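Local coordinates for protein glycoside hydrolase family 31 (Trueperella pyogenes, PDB 5I0F) that degrades cycloalternan, probably by a double-displacement mechanism that passes through a covalent glycosyl-enzyme intermediate, as in other glycoside hydrolases of family 31, at residues G372-R375 and E376-R380; E538-R541 and S542-A546; F579-A582 and T583-I587; E617-D620 and L621-Y625; E630-R633 and P634-V637. All coordinates share one frame; numbering follows the deposited sequence.

Contact 1. Residues G372-R375 and E376-R380; sequences GMIR and ELHER
Arg375 and Glu376 meet in a local salt bridge on helix 370-379, one of the outer helices of the TIM barrel, while Ile374 and His378 pair one turn apart on another flank of the same helix. The guanidinium grips its neighbour side-on: NE and NH2 of Arg375 both converge on OE2 of Glu376, the NE to OE2 distance being 3.0 Å. That oxygen lies in the guanidinium plane, but the carboxylate is turned 67° from it and offers its anti side. The bend of the glutamate at chi2 (-55°) folds its acid group back beside the arginine. Glu379 OE2 adds a second negative charge, 4.2 Å from Arg375 NE, too far for a salt bridge yet consistent with stabilising the cation. On the His378 ring, the CG2 branch of Ile374 sits over the face, 3.8 Å from the ring centroid, a CH-pi contact. Asp462 is hydrogen-bonded to the ring at NE2, which helps to set the rotation of the ring. Met373 CG touches Leu377 CD1 at 3.9 Å on the buried side. There these two side chains pack against helix 307-320 and strand 326-329, whereas Ile374 rests on the loop residues Leu459 and Ile461, ahead of strand 463-466.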
loop_
_atom_site.group_PDB
_atom_site.type_symbol
_atom_site.label_atom_id
_atom_site.label_comp_id
_atom_site.label_asym_id
_atom_site.label_seq_id
_atom_site.Cartn_x
_atom_site.Cartn_y
_atom_site.Cartn_z
ATOM N N GLY A 372 -20.667 25.922 -3.752
ATOM C CA GLY A 372 -20.083 27.162 -4.290
ATOM C C GLY A 372 -18.567 27.131 -4.469
ATOM O O GLY A 372 -18.046 27.586 -5.482
ATOM N N MET A 373 -17.856 26.587 -3.490
ATOM C CA MET A 373 -16.426 26.287 -3.649
ATOM C C MET A 373 -16.138 25.438 -4.897
ATOM O O MET A 373 -15.332 25.818 -5.743
ATOM C CB MET A 373 -15.886 25.600 -2.394
ATOM C CG MET A 373 -14.445 25.158 -2.534
ATOM S SD MET A 373 -13.929 24.278 -1.071
ATOM C CE MET A 373 -14.844 22.739 -1.147
ATOM N N ILE A 374 -16.851 24.327 -5.035
ATOM C CA ILE A 374 -16.599 23.404 -6.141
ATOM C C ILE A 374 -16.916 24.064 -7.496
ATOM O O ILE A 374 -16.131 23.961 -8.432
ATOM C CB ILE A 374 -17.338 22.055 -5.944
ATOM C CG1 ILE A 374 -16.814 21.355 -4.667
ATOM C CG2 ILE A 374 -17.126 21.139 -7.151
ATOM C CD1 ILE A 374 -17.781 20.421 -3.981
ATOM N N ARG A 375 -18.048 24.757 -7.586
ATOM C CA ARG A 375 -18.408 25.456 -8.808
ATOM C C ARG A 375 -17.313 26.471 -9.202
ATOM O O ARG A 375 -16.896 26.542 -10.358
ATOM C CB ARG A 375 -19.769 26.156 -8.635
ATOM C CG ARG A 375 -20.256 26.957 -9.832
ATOM C CD ARG A 375 -21.461 27.849 -9.505
ATOM N NE ARG A 375 -21.072 28.933 -8.590
ATOM C CZ ARG A 375 -21.495 29.101 -7.331
ATOM N NH1 ARG A 375 -22.401 28.292 -6.770
ATOM N NH2 ARG A 375 -21.013 30.120 -6.622
ATOM N N GLU A 376 -16.869 27.262 -8.236
ATOM C CA GLU A 376 -15.880 28.287 -8.510
ATOM C C GLU A 376 -14.526 27.696 -8.847
ATOM O O GLU A 376 -13.842 28.210 -9.732
ATOM C CB GLU A 376 -15.773 29.297 -7.350
ATOM C CG GLU A 376 -17.039 30.139 -7.130
ATOM C CD GLU A 376 -17.534 30.895 -8.368
ATOM O OE1 GLU A 376 -16.697 31.515 -9.064
ATOM O OE2 GLU A 376 -18.764 30.878 -8.629
ATOM N N LEU A 377 -14.132 26.627 -8.158
ATOM C CA LEU A 377 -12.895 25.940 -8.524
ATOM C C LEU A 377 -12.999 25.343 -9.938
ATOM O O LEU A 377 -12.076 25.546 -10.752
ATOM C CB LEU A 377 -12.486 24.942 -7.446
ATOM C CG LEU A 377 -12.002 25.624 -6.155
ATOM C CD1 LEU A 377 -11.640 24.575 -5.137
ATOM C CD2 LEU A 377 -10.825 26.561 -6.330
ATOM N N HIS A 378 -14.156 24.759 -10.277
ATOM C CA HIS A 378 -14.379 24.279 -11.644
ATOM C C HIS A 378 -14.228 25.383 -12.687
ATOM O O HIS A 378 -13.627 25.148 -13.724
ATOM C CB HIS A 378 -15.731 23.579 -11.807
ATOM C CG HIS A 378 -15.769 22.203 -11.211
ATOM N ND1 HIS A 378 -16.943 21.507 -11.035
ATOM C CD2 HIS A 378 -14.777 21.394 -10.760
ATOM C CE1 HIS A 378 -16.676 20.332 -10.488
ATOM N NE2 HIS A 378 -15.369 20.230 -10.329
ATOM N N GLU A 379 -14.719 26.583 -12.399
ATOM C CA GLU A 379 -14.585 27.712 -13.344
ATOM C C GLU A 379 -13.141 28.132 -13.567
ATOM O O GLU A 379 -12.801 28.647 -14.628
ATOM C CB GLU A 379 -15.398 28.906 -12.877
ATOM C CG GLU A 379 -16.878 28.667 -13.047
ATOM C CD GLU A 379 -17.719 29.777 -12.465
ATOM O OE1 GLU A 379 -17.204 30.921 -12.312
ATOM O OE2 GLU A 379 -18.911 29.505 -12.188
ATOM N N ARG A 380 -12.301 27.887 -12.566
ATOM C CA ARG A 380 -10.870 28.091 -12.674
ATOM C C ARG A 380 -10.093 26.916 -13.255
ATOM O O ARG A 380 -8.870 26.972 -13.306
ATOM C CB ARG A 380 -10.302 28.401 -11.299
ATOM C CG ARG A 380 -10.916 29.572 -10.596
ATOM C CD ARG A 380 -10.036 29.871 -9.408
ATOM N NE ARG A 380 -10.706 30.680 -8.431
ATOM C CZ ARG A 380 -10.133 31.113 -7.315
ATOM N NH1 ARG A 380 -8.868 30.809 -7.036
ATOM N NH2 ARG A 380 -10.830 31.875 -6.481
#

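Contact 2. Residues E538-R541 and S542-A546; sequences EAFR and SSITA
With OG beside the backbone N (chi1 -56°), Ser543 reaches back to the carbonyl one turn earlier, and Ser542, with chi1 -66°, takes the same posture toward Glu538. Ser543 OG donates to Ala539 O at 2.7 Å, from above the carbonyl plane, while Ser543 N approaches the same oxygen from the opposite face at 2.8 Å. A buried hydroxyl is thereby satisfied inside its own helix. Ser542 OG stands 3.1 Å from Glu538 O, though its proton has another acceptor within reach, and a water 2.8 Å from Ser542 OG also lies within hydrogen-bonding distance of Glu538 OE2. All this occurs on helix 537-551, the crossover helix of a beta-alpha-beta unit between barrel strands 527-529 and 558-561, where Ser543 touches Trp560. The other carboxylate oxygen of Glu538 belongs to Arg541: NE and NH1 both grip OE1 side-on from one face of the carboxylate, Arg541 NH1 lying 3.1 Å from Glu538 OE1, with OE1 in the guanidinium plane. Arg541 NH2 is bonded to Thr683 O, so the arginine spans from its own helix to the chain beyond the barrel. On the apolar flank, Phe540 CE1 lies 3.8 Å from Ile544 CD1, and the phenyl ring runs nearly parallel to that of Trp560.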
loop_
_atom_site.group_PDB
_atom_site.type_symbol
_atom_site.label_atom_id
_atom_site.label_comp_id
_atom_site.label_asym_id
_atom_site.label_seq_id
_atom_site.Cartn_x
_atom_site.Cartn_y
_atom_site.Cartn_z
ATOM N N GLU A 538 16.864 9.701 1.630
ATOM C CA GLU A 538 16.641 8.262 1.502
ATOM C C GLU A 538 15.207 7.951 1.058
ATOM O O GLU A 538 14.998 7.077 0.201
ATOM C CB GLU A 538 16.989 7.506 2.808
ATOM C CG GLU A 538 16.896 5.976 2.699
ATOM C CD GLU A 538 17.584 5.381 1.455
ATOM O OE1 GLU A 538 18.753 5.776 1.124
ATOM O OE2 GLU A 538 16.928 4.537 0.768
ATOM N N ALA A 539 14.234 8.682 1.595
ATOM C CA ALA A 539 12.847 8.482 1.188
ATOM C C ALA A 539 12.584 8.875 -0.283
ATOM O O ALA A 539 11.805 8.215 -0.978
ATOM C CB ALA A 539 11.910 9.225 2.126
ATOM N N PHE A 540 13.236 9.946 -0.730
ATOM C CA PHE A 540 13.233 10.365 -2.136
ATOM C C PHE A 540 13.735 9.227 -3.034
ATOM O O PHE A 540 13.041 8.822 -3.980
ATOM C CB PHE A 540 14.089 11.658 -2.245
ATOM C CG PHE A 540 14.242 12.254 -3.625
ATOM C CD1 PHE A 540 13.440 11.921 -4.703
ATOM C CD2 PHE A 540 15.238 13.214 -3.822
ATOM C CE1 PHE A 540 13.610 12.519 -5.938
ATOM C CE2 PHE A 540 15.403 13.835 -5.063
ATOM C CZ PHE A 540 14.606 13.468 -6.125
ATOM N N ARG A 541 14.917 8.684 -2.723
ATOM C CA ARG A 541 15.437 7.549 -3.501
ATOM C C ARG A 541 14.493 6.354 -3.489
ATOM O O ARG A 541 14.266 5.731 -4.544
ATOM C CB ARG A 541 16.820 7.122 -3.006
ATOM C CG ARG A 541 17.868 8.201 -3.255
ATOM C CD ARG A 541 19.287 7.814 -2.840
ATOM N NE ARG A 541 19.484 7.769 -1.398
ATOM C CZ ARG A 541 20.028 8.731 -0.625
ATOM N NH1 ARG A 541 20.131 8.517 0.679
ATOM N NH2 ARG A 541 20.472 9.895 -1.103
ATOM N N SER A 542 13.955 6.029 -2.313
ATOM C CA SER A 542 13.002 4.905 -2.190
ATOM C C SER A 542 11.754 5.113 -3.008
ATOM O O SER A 542 11.227 4.157 -3.620
ATOM C CB SER A 542 12.615 4.642 -0.736
ATOM O OG SER A 542 13.758 4.192 -0.027
ATOM N N SER A 543 11.298 6.361 -3.064
ATOM C CA SER A 543 10.093 6.696 -3.817
ATOM C C SER A 543 10.300 6.519 -5.324
ATOM O O SER A 543 9.401 6.042 -5.996
ATOM C CB SER A 543 9.551 8.091 -3.458
ATOM O OG SER A 543 9.288 8.243 -2.035
ATOM N N ILE A 544 11.482 6.853 -5.845
ATOM C CA ILE A 544 11.780 6.597 -7.277
ATOM C C ILE A 544 11.672 5.086 -7.584
ATOM O O ILE A 544 11.066 4.680 -8.566
ATOM C CB ILE A 544 13.171 7.131 -7.676
ATOM C CG1 ILE A 544 13.231 8.651 -7.502
ATOM C CG2 ILE A 544 13.525 6.738 -9.125
ATOM C CD1 ILE A 544 14.641 9.221 -7.504
ATOM N N THR A 545 12.279 4.274 -6.726
ATOM C CA THR A 545 12.194 2.830 -6.811
ATOM C C THR A 545 10.744 2.324 -6.780
ATOM O O THR A 545 10.337 1.474 -7.605
ATOM C CB THR A 545 13.061 2.176 -5.715
ATOM O OG1 THR A 545 14.413 2.643 -5.864
ATOM C CG2 THR A 545 13.054 0.660 -5.808
ATOM N N ALA A 546 9.961 2.881 -5.879
ATOM C CA ALA A 546 8.549 2.526 -5.769
ATOM C C ALA A 546 7.788 2.780 -7.071
ATOM O O ALA A 546 7.001 1.938 -7.501
ATOM C CB ALA A 546 7.919 3.248 -4.605
HETATM O O HOH W 1 15.616 2.566 -1.350
#

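Contact 3. Residues F579-A582 and T583-I587; sequences FAAA and TFMPI
Met585 lays its extended side chain back along the last turn of helix 572-583, with its terminal CE 3.8 Å from Ala581 CB and its CG 3.5 Å from Ala581 O. The thioether can do so because chi1 (-67°) puts CG beside the backbone N and the chain then runs straight through both later torsions. The hydroxyl of Thr583 is used within the helix: OG1 donates to Phe579 O at 2.9 Å, and the backbone N of Thr583 reaches the same oxygen from the opposite face of the carbonyl plane, so a single acceptor is held by two donors. Beyond this point the spacing of the hydrogen bonds shortens. Phe584 N bonds to Ala581 O at 3.0 Å and Met585 N to Ala582 O at 3.3 Å, both donors standing well above the carbonyl planes, as the chain tightens from i+4 to i+3 links. Ala580 O lies at the edge of the Phe584 ring, in its plane, 3.5 Å from CD1. A water sits between Ala582 O, at 2.9 Å, and Ile587 O, within hydrogen-bonding distance of both, and so bridges the helix end and the chain that follows. Arg629 takes up the carbonyls of Thr583, Met585 and Pro586 from helix 617-646. Such unwinding through a short loop is the alpha-to-beta passage of a TIM barrel, here leading from helix 572-583 into the eighth strand, 587-590, whose Ile587 pairs with Trp558.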
loop_
_atom_site.group_PDB
_atom_site.type_symbol
_atom_site.label_atom_id
_atom_site.label_comp_id
_atom_site.label_asym_id
_atom_site.label_seq_id
_atom_site.Cartn_x
_atom_site.Cartn_y
_atom_site.Cartn_z
ATOM N N PHE A 579 10.971 18.375 -6.339
ATOM C CA PHE A 579 9.977 19.064 -7.176
ATOM C C PHE A 579 10.334 18.861 -8.664
ATOM O O PHE A 579 9.462 18.566 -9.484
ATOM C CB PHE A 579 9.872 20.548 -6.793
ATOM C CG PHE A 579 8.593 21.231 -7.242
ATOM C CD1 PHE A 579 8.432 21.659 -8.552
ATOM C CD2 PHE A 579 7.578 21.497 -6.329
ATOM C CE1 PHE A 579 7.274 22.312 -8.955
ATOM C CE2 PHE A 579 6.414 22.157 -6.720
ATOM C CZ PHE A 579 6.249 22.549 -8.041
ATOM N N ALA A 580 11.625 18.979 -8.995
ATOM C CA ALA A 580 12.105 18.747 -10.371
ATOM C C ALA A 580 11.837 17.302 -10.812
ATOM O O ALA A 580 11.333 17.046 -11.914
ATOM C CB ALA A 580 13.587 19.087 -10.478
ATOM N N ALA A 581 12.119 16.347 -9.932
ATOM C CA ALA A 581 11.887 14.954 -10.263
ATOM C C ALA A 581 10.420 14.665 -10.480
ATOM O O ALA A 581 10.072 13.962 -11.452
ATOM C CB ALA A 581 12.439 14.036 -9.184
ATOM N N ALA A 582 9.582 15.178 -9.566
ATOM C CA ALA A 582 8.145 14.961 -9.618
ATOM C C ALA A 582 7.531 15.487 -10.911
ATOM O O ALA A 582 6.523 14.945 -11.384
ATOM C CB ALA A 582 7.460 15.589 -8.397
ATOM N N THR A 583 8.148 16.523 -11.485
ATOM C CA THR A 583 7.735 17.095 -12.768
ATOM C C THR A 583 7.770 16.067 -13.911
ATOM O O THR A 583 7.003 16.177 -14.879
ATOM C CB THR A 583 8.606 18.342 -13.081
ATOM O OG1 THR A 583 8.410 19.302 -12.046
ATOM C CG2 THR A 583 8.269 19.001 -14.404
ATOM N N PHE A 584 8.661 15.080 -13.809
ATOM C CA PHE A 584 8.819 14.038 -14.818
ATOM C C PHE A 584 8.369 12.653 -14.315
ATOM O O PHE A 584 9.002 11.645 -14.642
ATOM C CB PHE A 584 10.286 13.987 -15.283
ATOM C CG PHE A 584 10.712 15.230 -16.003
ATOM C CD1 PHE A 584 11.193 16.326 -15.308
ATOM C CD2 PHE A 584 10.559 15.323 -17.373
ATOM C CE1 PHE A 584 11.544 17.486 -15.981
ATOM C CE2 PHE A 584 10.919 16.483 -18.057
ATOM C CZ PHE A 584 11.408 17.563 -17.355
ATOM N N MET A 585 7.274 12.627 -13.555
ATOM C CA MET A 585 6.609 11.411 -13.114
ATOM C C MET A 585 5.130 11.459 -13.447
ATOM O O MET A 585 4.615 12.531 -13.781
ATOM C CB MET A 585 6.834 11.203 -11.611
ATOM C CG MET A 585 8.290 10.900 -11.278
ATOM S SD MET A 585 8.691 10.870 -9.514
ATOM C CE MET A 585 10.472 10.773 -9.562
ATOM N N PRO A 586 4.430 10.298 -13.379
ATOM C CA PRO A 586 3.044 10.280 -13.899
ATOM C C PRO A 586 2.073 11.241 -13.187
ATOM O O PRO A 586 1.424 12.035 -13.861
ATOM C CB PRO A 586 2.624 8.811 -13.746
ATOM C CG PRO A 586 3.931 8.052 -13.745
ATOM C CD PRO A 586 4.895 8.941 -13.024
ATOM N N ILE A 587 2.070 11.223 -11.846
ATOM C CA ILE A 587 1.241 12.117 -11.040
ATOM C C ILE A 587 2.149 12.968 -10.170
ATOM O O ILE A 587 3.006 12.442 -9.437
ATOM C CB ILE A 587 0.240 11.361 -10.156
ATOM C CG1 ILE A 587 -0.610 10.389 -10.994
ATOM C CG2 ILE A 587 -0.617 12.319 -9.351
ATOM C CD1 ILE A 587 -1.490 11.037 -12.024
HETATM O O HOH W 2 5.568 13.127 -9.267
#

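Contact 4. Residues E617-D620 and L621-Y625; sequences ELID and LARHY
The ionic part of this contact, near the start of helix 617-646, is the pair Asp620 and Arg623, three residues apart. Arg623 NH1 donates to Asp620 OD1 at 2.6 Å, a straight bond (164°) that meets the oxygen nearly along its C-O axis. A weak second bond runs from Arg623 NE to Asp620 OD1 at 3.3 Å. OD1 lies in the guanidinium plane; the carboxylate plane is turned 70° from it, and OD1 alone meets the guanidinium edge. The bend at chi3 (-83°) swings the arginine head back toward the preceding turn to make this possible.

The aliphatic approach comes from Ile619, whose CG2 branch slants in beside the two terminal nitrogens, 3.5 Å from Arg623 NH2 and 3.7 Å from Arg623 NH1. Ile322 also touches the arginine, and Ile619 itself packs on Trp607 of helix 606-613. A separate, polar approach is made by Ile619 O, which stands over the centre of one guanidinium face.

Regular helical hydrogen bonds carry the backbone: Leu621 N to Glu617 O at 2.9 Å, Ala622 N to Leu618 O, Arg623 N to Ile619 O and His624 N to Asp620 O. At the far end of the segment His624 NE2 is bonded to Asp721 O and Tyr625 OH to Trp720 O, both beyond the barrel.

Glu320 supplies a second carboxylate, to NH2, so the guanidinium has acids on separate nitrogens; with that partnership and the aliphatic contact of Ile619, its charge is probably well compensated and its orientation fixed.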
loop_
_atom_site.group_PDB
_atom_site.type_symbol
_atom_site.label_atom_id
_atom_site.label_comp_id
_atom_site.label_asym_id
_atom_site.label_seq_id
_atom_site.Cartn_x
_atom_site.Cartn_y
_atom_site.Cartn_z
ATOM N N GLU A 617 14.032 31.790 -3.419
ATOM C CA GLU A 617 14.055 31.272 -4.805
ATOM C C GLU A 617 13.214 29.979 -5.060
ATOM O O GLU A 617 12.939 29.640 -6.223
ATOM C CB GLU A 617 15.495 31.097 -5.304
ATOM C CG GLU A 617 16.275 29.963 -4.661
ATOM C CD GLU A 617 17.799 30.118 -4.785
ATOM O OE1 GLU A 617 18.272 30.658 -5.801
ATOM O OE2 GLU A 617 18.538 29.713 -3.854
ATOM N N LEU A 618 12.785 29.273 -4.010
ATOM C CA LEU A 618 11.915 28.110 -4.214
ATOM C C LEU A 618 10.595 28.434 -4.906
ATOM O O LEU A 618 10.041 27.572 -5.592
ATOM C CB LEU A 618 11.617 27.384 -2.901
ATOM C CG LEU A 618 12.772 26.673 -2.197
ATOM C CD1 LEU A 618 12.203 25.926 -1.001
ATOM C CD2 LEU A 618 13.488 25.715 -3.146
ATOM N N ILE A 619 10.074 29.649 -4.723
ATOM C CA ILE A 619 8.814 30.013 -5.396
ATOM C C ILE A 619 9.075 30.134 -6.914
ATOM O O ILE A 619 8.342 29.543 -7.703
ATOM C CB ILE A 619 8.137 31.274 -4.801
ATOM C CG1 ILE A 619 7.923 31.111 -3.285
ATOM C CG2 ILE A 619 6.779 31.492 -5.449
ATOM C CD1 ILE A 619 7.345 32.332 -2.611
ATOM N N ASP A 620 10.142 30.836 -7.299
ATOM C CA ASP A 620 10.544 30.931 -8.721
ATOM C C ASP A 620 10.833 29.548 -9.307
ATOM O O ASP A 620 10.467 29.266 -10.441
ATOM C CB ASP A 620 11.785 31.820 -8.916
ATOM C CG ASP A 620 11.463 33.321 -8.959
ATOM O OD1 ASP A 620 10.284 33.767 -8.946
ATOM O OD2 ASP A 620 12.437 34.102 -9.034
ATOM N N LEU A 621 11.475 28.677 -8.523
ATOM C CA LEU A 621 11.724 27.297 -8.978
ATOM C C LEU A 621 10.434 26.525 -9.238
ATOM O O LEU A 621 10.342 25.813 -10.227
ATOM C CB LEU A 621 12.584 26.526 -7.974
ATOM C CG LEU A 621 13.654 25.640 -8.592
ATOM C CD1 LEU A 621 14.706 26.502 -9.335
ATOM C CD2 LEU A 621 14.333 24.771 -7.535
ATOM N N ALA A 622 9.454 26.654 -8.351
ATOM C CA ALA A 622 8.170 26.006 -8.550
ATOM C C ALA A 622 7.435 26.556 -9.781
ATOM O O ALA A 622 6.821 25.785 -10.525
ATOM C CB ALA A 622 7.306 26.132 -7.314
ATOM N N ARG A 623 7.527 27.875 -10.005
ATOM C CA ARG A 623 7.002 28.487 -11.232
ATOM C C ARG A 623 7.630 27.839 -12.463
ATOM O O ARG A 623 6.915 27.408 -13.372
ATOM C CB ARG A 623 7.246 30.019 -11.263
ATOM C CG ARG A 623 6.145 30.878 -10.658
ATOM C CD ARG A 623 6.344 32.382 -10.933
ATOM N NE ARG A 623 7.263 32.997 -9.964
ATOM C CZ ARG A 623 6.941 33.419 -8.736
ATOM N NH1 ARG A 623 7.876 33.961 -7.953
ATOM N NH2 ARG A 623 5.707 33.329 -8.265
ATOM N N HIS A 624 8.966 27.773 -12.470
ATOM C CA HIS A 624 9.748 27.171 -13.562
ATOM C C HIS A 624 9.331 25.725 -13.854
ATOM O O HIS A 624 8.984 25.382 -14.988
ATOM C CB HIS A 624 11.253 27.273 -13.224
ATOM C CG HIS A 624 12.148 26.415 -14.061
ATOM N ND1 HIS A 624 12.340 26.621 -15.409
ATOM C CD2 HIS A 624 12.946 25.375 -13.723
ATOM C CE1 HIS A 624 13.191 25.725 -15.877
ATOM N NE2 HIS A 624 13.581 24.959 -14.870
ATOM N N TYR A 625 9.362 24.874 -12.836
ATOM C CA TYR A 625 8.994 23.472 -13.045
ATOM C C TYR A 625 7.502 23.266 -13.344
ATOM O O TYR A 625 7.159 22.330 -14.085
ATOM C CB TYR A 625 9.489 22.594 -11.890
ATOM C CG TYR A 625 10.991 22.364 -11.966
ATOM C CD1 TYR A 625 11.562 21.656 -13.049
ATOM C CD2 TYR A 625 11.835 22.846 -10.982
ATOM C CE1 TYR A 625 12.936 21.424 -13.126
ATOM C CE2 TYR A 625 13.211 22.634 -11.055
ATOM C CZ TYR A 625 13.763 21.949 -12.138
ATOM O OH TYR A 625 15.134 21.736 -12.182
#

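Contact 5. Residues E630-R633 and P634-V637; sequences EALR and PYLV
Pro634 follows Arg633 directly and brings its ring back on the previous turn, its CD 3.4 Å from Ala631 O. Having no N-H, the proline cannot bond to Glu630 O, and that carbonyl is served instead by Arg633 N in a shorter turn. Next comes Tyr635, whose CG lies anti to the backbone N (chi1 -177°), sending the ring away from the preceding turn; its CD2 still skirts Leu632 CD2 at 4.4 Å, and its hydroxyl is bonded to Leu673 O. The absence of i to i+4 bonds from the nitrogens of residues 634 and 635 makes this a proline kink within helix 617-646, the long helix that comes after helix 606-613, past the last barrel strand, and runs on toward the C-terminal beta domain, where Tyr635 and Leu632 pack against Leu677. Regular i to i+4 bonding resumes with Leu636, whose N meets Leu632 O at 2.9 Å, and its CD1 approaches Leu632 CB at 4.3 Å. Val637 continues it, N to Arg633 O at 2.9 Å, while its CG2 branch passes across Arg633 CG at 4.2 Å. The guanidinium of that arginine is held at two nitrogens: Arg633 NH2 donates to the syn side of Glu630 OE2 at 2.8 Å, and NH1 forms a salt bridge with Glu292.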
loop_
_atom_site.group_PDB
_atom_site.type_symbol
_atom_site.label_atom_id
_atom_site.label_comp_id
_atom_site.label_asym_id
_atom_site.label_seq_id
_atom_site.Cartn_x
_atom_site.Cartn_y
_atom_site.Cartn_z
ATOM N N GLU A 630 3.380 21.946 -17.380
ATOM C CA GLU A 630 2.318 22.322 -18.307
ATOM C C GLU A 630 2.714 21.990 -19.743
ATOM O O GLU A 630 1.913 21.412 -20.472
ATOM C CB GLU A 630 1.932 23.809 -18.167
ATOM C CG GLU A 630 1.263 24.138 -16.828
ATOM C CD GLU A 630 -0.097 23.484 -16.679
ATOM O OE1 GLU A 630 -1.048 23.984 -17.302
ATOM O OE2 GLU A 630 -0.230 22.466 -15.940
ATOM N N ALA A 631 3.948 22.332 -20.128
ATOM C CA ALA A 631 4.477 22.000 -21.459
ATOM C C ALA A 631 4.547 20.491 -21.739
ATOM O O ALA A 631 4.458 20.077 -22.901
ATOM C CB ALA A 631 5.863 22.614 -21.652
ATOM N N LEU A 632 4.727 19.683 -20.686
ATOM C CA LEU A 632 4.722 18.230 -20.810
ATOM C C LEU A 632 3.349 17.624 -20.979
ATOM O O LEU A 632 3.260 16.458 -21.331
ATOM C CB LEU A 632 5.348 17.563 -19.583
ATOM C CG LEU A 632 6.846 17.573 -19.444
ATOM C CD1 LEU A 632 7.181 17.072 -18.028
ATOM C CD2 LEU A 632 7.513 16.705 -20.507
ATOM N N ARG A 633 2.273 18.366 -20.735
ATOM C CA ARG A 633 0.943 17.739 -20.739
ATOM C C ARG A 633 0.620 16.958 -22.024
ATOM O O ARG A 633 0.173 15.823 -21.920
ATOM C CB ARG A 633 -0.203 18.712 -20.449
ATOM C CG ARG A 633 -1.470 17.914 -20.134
ATOM C CD ARG A 633 -2.538 18.601 -19.321
ATOM N NE ARG A 633 -2.084 19.482 -18.235
ATOM C CZ ARG A 633 -2.930 20.055 -17.378
ATOM N NH1 ARG A 633 -4.235 19.796 -17.455
ATOM N NH2 ARG A 633 -2.481 20.886 -16.434
ATOM N N PRO A 634 0.835 17.562 -23.215
ATOM C CA PRO A 634 0.527 16.823 -24.451
ATOM C C PRO A 634 1.347 15.537 -24.583
ATOM O O PRO A 634 0.832 14.545 -25.067
ATOM C CB PRO A 634 0.871 17.788 -25.584
ATOM C CG PRO A 634 1.225 19.090 -24.942
ATOM C CD PRO A 634 1.271 18.951 -23.471
ATOM N N TYR A 635 2.600 15.565 -24.149
ATOM C CA TYR A 635 3.455 14.377 -24.132
ATOM C C TYR A 635 2.914 13.295 -23.170
ATOM O O TYR A 635 2.861 12.117 -23.526
ATOM C CB TYR A 635 4.890 14.761 -23.736
ATOM C CG TYR A 635 5.856 13.595 -23.754
ATOM C CD1 TYR A 635 6.348 13.075 -24.965
ATOM C CD2 TYR A 635 6.276 12.995 -22.562
ATOM C CE1 TYR A 635 7.227 11.997 -24.982
ATOM C CE2 TYR A 635 7.159 11.926 -22.574
ATOM C CZ TYR A 635 7.623 11.421 -23.777
ATOM O OH TYR A 635 8.478 10.347 -23.745
ATOM N N LEU A 636 2.550 13.699 -21.960
ATOM C CA LEU A 636 2.008 12.765 -20.973
ATOM C C LEU A 636 0.707 12.125 -21.487
ATOM O O LEU A 636 0.512 10.913 -21.358
ATOM C CB LEU A 636 1.748 13.462 -19.639
ATOM C CG LEU A 636 2.967 13.911 -18.838
ATOM C CD1 LEU A 636 2.595 14.877 -17.727
ATOM C CD2 LEU A 636 3.680 12.706 -18.247
ATOM N N VAL A 637 -0.169 12.944 -22.063
ATOM C CA VAL A 637 -1.430 12.450 -22.616
ATOM C C VAL A 637 -1.175 11.440 -23.758
ATOM O O VAL A 637 -1.771 10.344 -23.762
ATOM C CB VAL A 637 -2.339 13.609 -23.101
ATOM C CG1 VAL A 637 -3.508 13.103 -23.942
ATOM C CG2 VAL A 637 -2.879 14.398 -21.926
#

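Followed from the N terminus, the five contacts come in series; none nests within or crosses another, and each closes only a helical turn or a helix end. Contact 1 stands apart on helix 370-379, its nearest atoms about 9 Å from contact 5. The others form a connected group. Contact 2 meets contact 3 where Phe540 CE1 touches Ala581 CB at 3.8 Å, joining helices 537-551 and 572-583. Contact 3 in turn packs on both later contacts, through Phe579 CZ and Ala622 CB at 3.8 Å in contact 4 and through Phe584 CE2 and Leu632 CD1 at 3.8 Å in contact 5. Contacts 4 and 5 share helix 617-646, which thus ties the barrel's closing turn to the C-terminal sheet.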